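Local structure of C protein alpha-antigen (Streptococcus agalactiae, 1YWM) at residues 25-36 with 57-65. The protein is a cell-wall-anchored surface protein that may play a role in virulence and immunity, represented here by its N-terminal domain. Sequence-based numbering, arbitrary orientation.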
ATOM      1  N   ALA A  25     -15.909  17.279 -13.005  1.00 20.97           N
ATOM      2  CA  ALA A  25     -16.269  17.795 -11.691  1.00 22.66           C
ATOM      3  C   ALA A  25     -15.483  17.102 -10.581  1.00 22.27           C
ATOM      4  O   ALA A  25     -15.749  17.311  -9.386  1.00 25.41           O
ATOM      5  CB  ALA A  25     -17.773  17.618 -11.477  1.00 18.97           C
ATOM      6  N   ALA A  26     -14.530  16.252 -10.963  1.00 22.99           N
ATOM      7  CA  ALA A  26     -13.730  15.530  -9.969  1.00 22.47           C
ATOM      8  C   ALA A  26     -12.246  15.693 -10.262  1.00 20.48           C
ATOM      9  O   ALA A  26     -11.846  15.833 -11.412  1.00 20.72           O
ATOM     10  CB  ALA A  26     -14.091  14.042  -9.939  1.00 20.94           C
ATOM     11  N   THR A  27     -11.434  15.666  -9.216  1.00 23.57           N
ATOM     12  CA  THR A  27      -9.997  15.644  -9.419  1.00 24.42           C
ATOM     13  C   THR A  27      -9.304  14.759  -8.370  1.00 22.07           C
ATOM     14  O   THR A  27      -9.714  14.682  -7.213  1.00 22.70           O
ATOM     15  CB  THR A  27      -9.418  17.090  -9.466  1.00 35.68           C
ATOM     16  OG1 THR A  27      -8.017  17.033  -9.770  1.00 53.55           O
ATOM     17  CG2 THR A  27      -9.458  17.739  -8.106  1.00 33.75           C
ATOM     18  N   LEU A  28      -8.242  14.103  -8.802  1.00 20.39           N
ATOM     19  CA  LEU A  28      -7.524  13.156  -7.956  1.00 28.88           C
ATOM     20  C   LEU A  28      -6.855  13.912  -6.814  1.00 26.56           C
ATOM     21  O   LEU A  28      -6.218  14.932  -7.052  1.00 29.92           O
ATOM     22  CB  LEU A  28      -6.472  12.441  -8.804  1.00 26.24           C
ATOM     23  CG  LEU A  28      -6.166  10.977  -8.549  1.00 33.49           C
ATOM     24  CD1 LEU A  28      -7.431  10.151  -8.573  1.00 33.11           C
ATOM     25  CD2 LEU A  28      -5.158  10.473  -9.585  1.00 25.34           C
ATOM     26  N   ASN A  29      -7.039  13.439  -5.583  1.00 25.65           N
ATOM     27  CA  ASN A  29      -6.377  14.026  -4.415  1.00 24.97           C
ATOM     28  C   ASN A  29      -4.919  13.525  -4.242  1.00 28.53           C
ATOM     29  O   ASN A  29      -4.658  12.562  -3.511  1.00 28.91           O
ATOM     30  CB  ASN A  29      -7.200  13.752  -3.154  1.00 28.31           C
ATOM     31  CG  ASN A  29      -6.739  14.580  -1.955  1.00 39.01           C
ATOM     32  OD1 ASN A  29      -5.712  15.262  -2.004  1.00 30.62           O
ATOM     33  ND2 ASN A  29      -7.497  14.511  -0.870  1.00 39.99           N
ATOM     34  N   THR A  30      -3.978  14.197  -4.897  1.00 31.52           N
ATOM     35  CA  THR A  30      -2.565  13.766  -4.907  1.00 36.44           C
ATOM     36  C   THR A  30      -1.820  13.964  -3.569  1.00 37.32           C
ATOM     37  O   THR A  30      -0.660  13.529  -3.412  1.00 35.28           O
ATOM     38  CB  THR A  30      -1.799  14.474  -6.025  1.00 35.92           C
ATOM     39  OG1 THR A  30      -2.051  15.880  -5.938  1.00 34.10           O
ATOM     40  CG2 THR A  30      -2.340  14.076  -7.405  1.00 42.51           C
ATOM     41  N   SER A  31      -2.488  14.605  -2.615  1.00 32.53           N
ATOM     42  CA  SER A  31      -1.955  14.791  -1.268  1.00 35.63           C
ATOM     43  C   SER A  31      -1.967  13.501  -0.422  1.00 34.70           C
ATOM     44  O   SER A  31      -1.267  13.398   0.594  1.00 33.62           O
ATOM     45  CB  SER A  31      -2.722  15.903  -0.564  1.00 32.07           C
ATOM     46  OG  SER A  31      -3.869  15.403   0.100  1.00 39.82           O
ATOM     47  N   ILE A  32      -2.775  12.532  -0.835  1.00 26.99           N
ATOM     48  CA  ILE A  32      -2.857  11.238  -0.160  1.00 23.18           C
ATOM     49  C   ILE A  32      -1.757  10.336  -0.746  1.00 24.22           C
ATOM     50  O   ILE A  32      -2.007   9.381  -1.519  1.00 20.94           O
ATOM     51  CB  ILE A  32      -4.286  10.649  -0.249  1.00 22.33           C
ATOM     52  CG1 ILE A  32      -5.268  11.655   0.383  1.00 32.73           C
ATOM     53  CG2 ILE A  32      -4.371   9.341   0.487  1.00 22.07           C
ATOM     54  CD1 ILE A  32      -6.722  11.269   0.287  1.00 39.56           C
ATOM     55  N   THR A  33      -0.528  10.655  -0.349  1.00 21.16           N
ATOM     56  CA  THR A  33       0.656  10.017  -0.913  1.00 24.26           C
ATOM     57  C   THR A  33       0.779   8.522  -0.635  1.00 20.94           C
ATOM     58  O   THR A  33       1.443   7.819  -1.424  1.00 24.96           O
ATOM     59  CB  THR A  33       1.963  10.741  -0.508  1.00 27.48           C
ATOM     60  OG1 THR A  33       1.961  10.982   0.902  1.00 25.50           O
ATOM     61  CG2 THR A  33       2.021  12.113  -1.145  1.00 34.64           C
ATOM     62  N   LYS A  34       0.157   8.020   0.436  1.00 19.03           N
ATOM     63  CA  LYS A  34       0.137   6.554   0.599  1.00 17.37           C
ATOM     64  C   LYS A  34      -0.523   5.835  -0.614  1.00 21.38           C
ATOM     65  O   LYS A  34      -0.125   4.721  -0.978  1.00 17.02           O
ATOM     66  CB  LYS A  34      -0.534   6.141   1.913  1.00 16.66           C
ATOM     67  CG  LYS A  34      -0.563   4.657   2.156  1.00 17.87           C
ATOM     68  CD  LYS A  34       0.852   4.038   2.222  1.00 22.65           C
ATOM     69  CE  LYS A  34       0.804   2.533   2.532  1.00 17.94           C
ATOM     70  NZ  LYS A  34       0.267   2.206   3.922  1.00 17.21           N
ATOM     71  N   ASN A  35      -1.512   6.478  -1.239  1.00 19.35           N
ATOM     72  CA  ASN A  35      -2.319   5.837  -2.273  1.00 18.21           C
ATOM     73  C   ASN A  35      -2.201   6.398  -3.694  1.00 19.24           C
ATOM     74  O   ASN A  35      -2.569   5.724  -4.645  1.00 21.29           O
ATOM     75  CB  ASN A  35      -3.796   5.814  -1.837  1.00 14.68           C
ATOM     76  CG  ASN A  35      -4.000   5.055  -0.549  1.00 19.97           C
ATOM     77  OD1 ASN A  35      -4.172   5.665   0.516  1.00 21.22           O
ATOM     78  ND2 ASN A  35      -3.959   3.714  -0.626  1.00 13.83           N
ATOM     79  N   ILE A  36      -1.739   7.640  -3.813  1.00 18.62           N
ATOM     80  CA  ILE A  36      -1.625   8.340  -5.089  1.00 23.50           C
ATOM     81  C   ILE A  36      -0.164   8.733  -5.308  1.00 23.74           C
ATOM     82  O   ILE A  36       0.423   9.469  -4.495  1.00 28.86           O
ATOM     83  CB  ILE A  36      -2.525   9.627  -5.101  1.00 23.36           C
ATOM     84  CG1 ILE A  36      -3.981   9.306  -4.730  1.00 21.87           C
ATOM     85  CG2 ILE A  36      -2.439  10.321  -6.444  1.00 26.42           C
ATOM     86  CD1 ILE A  36      -4.716   8.296  -5.685  1.00 25.37           C
ATOM     87  N   GLN A  57     -12.280   9.011  -0.804  1.00 24.68           N
ATOM     88  CA  GLN A  57     -11.431  10.028  -0.197  1.00 23.48           C
ATOM     89  C   GLN A  57     -10.230  10.372  -1.084  1.00 26.58           C
ATOM     90  O   GLN A  57      -9.513  11.323  -0.798  1.00 24.32           O
ATOM     91  CB  GLN A  57     -11.015   9.618   1.235  1.00 25.91           C
ATOM     92  CG  GLN A  57     -12.197   9.634   2.218  1.00 30.65           C
ATOM     93  CD  GLN A  57     -11.876   9.067   3.591  1.00 56.61           C
ATOM     94  OE1 GLN A  57     -10.712   8.847   3.933  1.00 54.26           O
ATOM     95  NE2 GLN A  57     -12.918   8.827   4.384  1.00 55.64           N
ATOM     96  N   LEU A  58     -10.056   9.646  -2.196  1.00 19.87           N
ATOM     97  CA  LEU A  58      -8.924   9.882  -3.092  1.00 18.02           C
ATOM     98  C   LEU A  58      -9.249  10.901  -4.169  1.00 28.22           C
ATOM     99  O   LEU A  58      -8.401  11.236  -4.993  1.00 25.55           O
ATOM    100  CB  LEU A  58      -8.449   8.559  -3.716  1.00 17.60           C
ATOM    101  CG  LEU A  58      -8.137   7.428  -2.707  1.00 18.66           C
ATOM    102  CD1 LEU A  58      -7.739   6.136  -3.446  1.00 21.42           C
ATOM    103  CD2 LEU A  58      -7.011   7.886  -1.767  1.00 26.49           C
ATOM    104  N   ILE A  59     -10.482  11.403  -4.165  1.00 30.07           N
ATOM    105  CA  ILE A  59     -10.853  12.423  -5.142  1.00 24.12           C
ATOM    106  C   ILE A  59     -11.491  13.631  -4.489  1.00 29.28           C
ATOM    107  O   ILE A  59     -12.017  13.540  -3.379  1.00 28.19           O
ATOM    108  CB  ILE A  59     -11.786  11.859  -6.204  1.00 25.95           C
ATOM    109  CG1 ILE A  59     -13.023  11.231  -5.554  1.00 22.48           C
ATOM    110  CG2 ILE A  59     -11.031  10.902  -7.131  1.00 30.93           C
ATOM    111  CD1 ILE A  59     -14.262  11.508  -6.339  1.00 32.41           C
ATOM    112  N   VAL A  60     -11.425  14.765  -5.186  1.00 26.39           N
ATOM    113  CA  VAL A  60     -12.078  15.974  -4.716  1.00 31.46           C
ATOM    114  C   VAL A  60     -13.200  16.304  -5.698  1.00 26.91           C
ATOM    115  O   VAL A  60     -12.977  16.394  -6.904  1.00 28.91           O
ATOM    116  CB  VAL A  60     -11.073  17.150  -4.596  1.00 31.70           C
ATOM    117  CG1 VAL A  60     -11.797  18.455  -4.253  1.00 32.73           C
ATOM    118  CG2 VAL A  60     -10.007  16.845  -3.558  1.00 33.69           C
ATOM    119  N   LEU A  61     -14.403  16.476  -5.165  1.00 26.54           N
ATOM    120  CA  LEU A  61     -15.588  16.716  -5.983  1.00 25.23           C
ATOM    121  C   LEU A  61     -16.088  18.128  -5.825  1.00 29.27           C
ATOM    122  O   LEU A  61     -16.130  18.679  -4.712  1.00 29.12           O
ATOM    123  CB  LEU A  61     -16.716  15.806  -5.546  1.00 29.83           C
ATOM    124  CG  LEU A  61     -16.763  14.406  -6.091  1.00 34.55           C
ATOM    125  CD1 LEU A  61     -17.653  13.641  -5.152  1.00 23.87           C
ATOM    126  CD2 LEU A  61     -17.332  14.450  -7.522  1.00 28.12           C
ATOM    127  N   GLU A  62     -16.480  18.694  -6.952  1.00 29.40           N
ATOM    128  CA  GLU A  62     -17.186  19.964  -7.004  1.00 28.81           C
ATOM    129  C   GLU A  62     -18.548  19.854  -6.321  1.00 32.65           C
ATOM    130  O   GLU A  62     -19.182  18.778  -6.308  1.00 30.41           O
ATOM    131  CB  GLU A  62     -17.349  20.383  -8.470  1.00 26.50           C
ATOM    132  CG  GLU A  62     -16.262  21.314  -8.978  1.00 50.15           C
ATOM    133  CD  GLU A  62     -16.240  21.453 -10.497  1.00 64.55           C
ATOM    134  OE1 GLU A  62     -17.323  21.393 -11.150  1.00 42.85           O
ATOM    135  OE2 GLU A  62     -15.124  21.630 -11.038  1.00 52.31           O
ATOM    136  N   GLN A  63     -18.996  20.963  -5.734  1.00 32.85           N
ATOM    137  CA  GLN A  63     -20.320  21.025  -5.121  1.00 32.89           C
ATOM    138  C   GLN A  63     -21.383  20.646  -6.161  1.00 23.41           C
ATOM    139  O   GLN A  63     -21.283  21.032  -7.327  1.00 23.10           O
ATOM    140  CB  GLN A  63     -20.581  22.429  -4.550  1.00 38.98           C
ATOM    141  CG  GLN A  63     -21.771  22.520  -3.583  1.00 56.64           C
ATOM    142  CD  GLN A  63     -23.074  22.959  -4.265  1.00 73.54           C
ATOM    143  OE1 GLN A  63     -24.172  22.633  -3.792  1.00 76.18           O
ATOM    144  NE2 GLN A  63     -22.954  23.696  -5.369  1.00 73.24           N
ATOM    145  N   GLY A  64     -22.363  19.857  -5.732  1.00 25.12           N
ATOM    146  CA  GLY A  64     -23.464  19.455  -6.580  1.00 28.50           C
ATOM    147  C   GLY A  64     -23.238  18.146  -7.311  1.00 30.84           C
ATOM    148  O   GLY A  64     -24.126  17.686  -8.029  1.00 30.11           O
ATOM    149  N   PHE A  65     -22.056  17.547  -7.144  1.00 20.43           N
ATOM    150  CA  PHE A  65     -21.756  16.282  -7.812  1.00 16.36           C
ATOM    151  C   PHE A  65     -21.392  15.186  -6.819  1.00 20.70           C
ATOM    152  O   PHE A  65     -20.849  15.470  -5.747  1.00 21.16           O
ATOM    153  CB  PHE A  65     -20.618  16.502  -8.806  1.00 16.63           C
ATOM    154  CG  PHE A  65     -21.015  17.374  -9.957  1.00 18.41           C
ATOM    155  CD1 PHE A  65     -20.776  18.742  -9.924  1.00 26.15           C
ATOM    156  CD2 PHE A  65     -21.697  16.839 -11.037  1.00 16.72           C
ATOM    157  CE1 PHE A  65     -21.171  19.559 -10.979  1.00 21.87           C
ATOM    158  CE2 PHE A  65     -22.108  17.673 -12.114  1.00 15.50           C
ATOM    159  CZ  PHE A  65     -21.835  19.023 -12.068  1.00 25.13           C
TER
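Ala26 pairs with Leu61, Thr27 with Val60 and Leu28 with Ile59 where strands 26-28 and 59-61 run antiparallel, their axes 4.5 Å apart at closest and 157° between their directions. Four backbone hydrogen bonds join the segments. Thr27 and Val60 form the hydrogen-bonded pair, with Val60 N to Thr27 O at 2.7 Å. Glu62 N gives an almost straight bond to Ala25 O at one end. Asn29 N binds Leu58 O at the other, coming from above the carbonyl plane.

On one face, Thr27 and Val60 lie side by side, with Thr27 CG2 3.9 Å from Val60 CB. A chi1 of -176° puts this methyl between the backbone N and the carbonyl carbon, while OG1 bonds to Ser19 O. On the other face, Ala26 CB meets Leu61 CD2 and, more loosely, Ile59 CD1. The Leu28 and Ile59 side chains diverge from their pair, but Leu28 CD1 meets Ile59 CG2 where they cross at about a right angle. Ala25 CB sits over one face of the Phe65 ring, 3.7 Å from its centroid, in a CH-pi contact. The type II turn 62-65 brings that ring back to Ala25.

Just before strand 59-61, Leu58 packs against the loop 29-36. Chi1 of -53° sets CG beside the backbone N; CD1 continues the extended line, and CD2 branches off to touch Ile32 CG2 and Asn35 CB, each at 3.8 Å. Asn29 OD1 accepts a 2.8 Å bond from Ser31 OG within the type I turn 29-32.

This two-stranded ribbon belongs to the beta-sandwich, fibronectin-like part of the N-terminal domain. Ala26 packs on Ile96 of strand 88-97 and Val114 of strand 113-121, Leu58 and Ile59 touch Tyr94, and Ile59 and Leu61 reach Ala67 of strand 66-73.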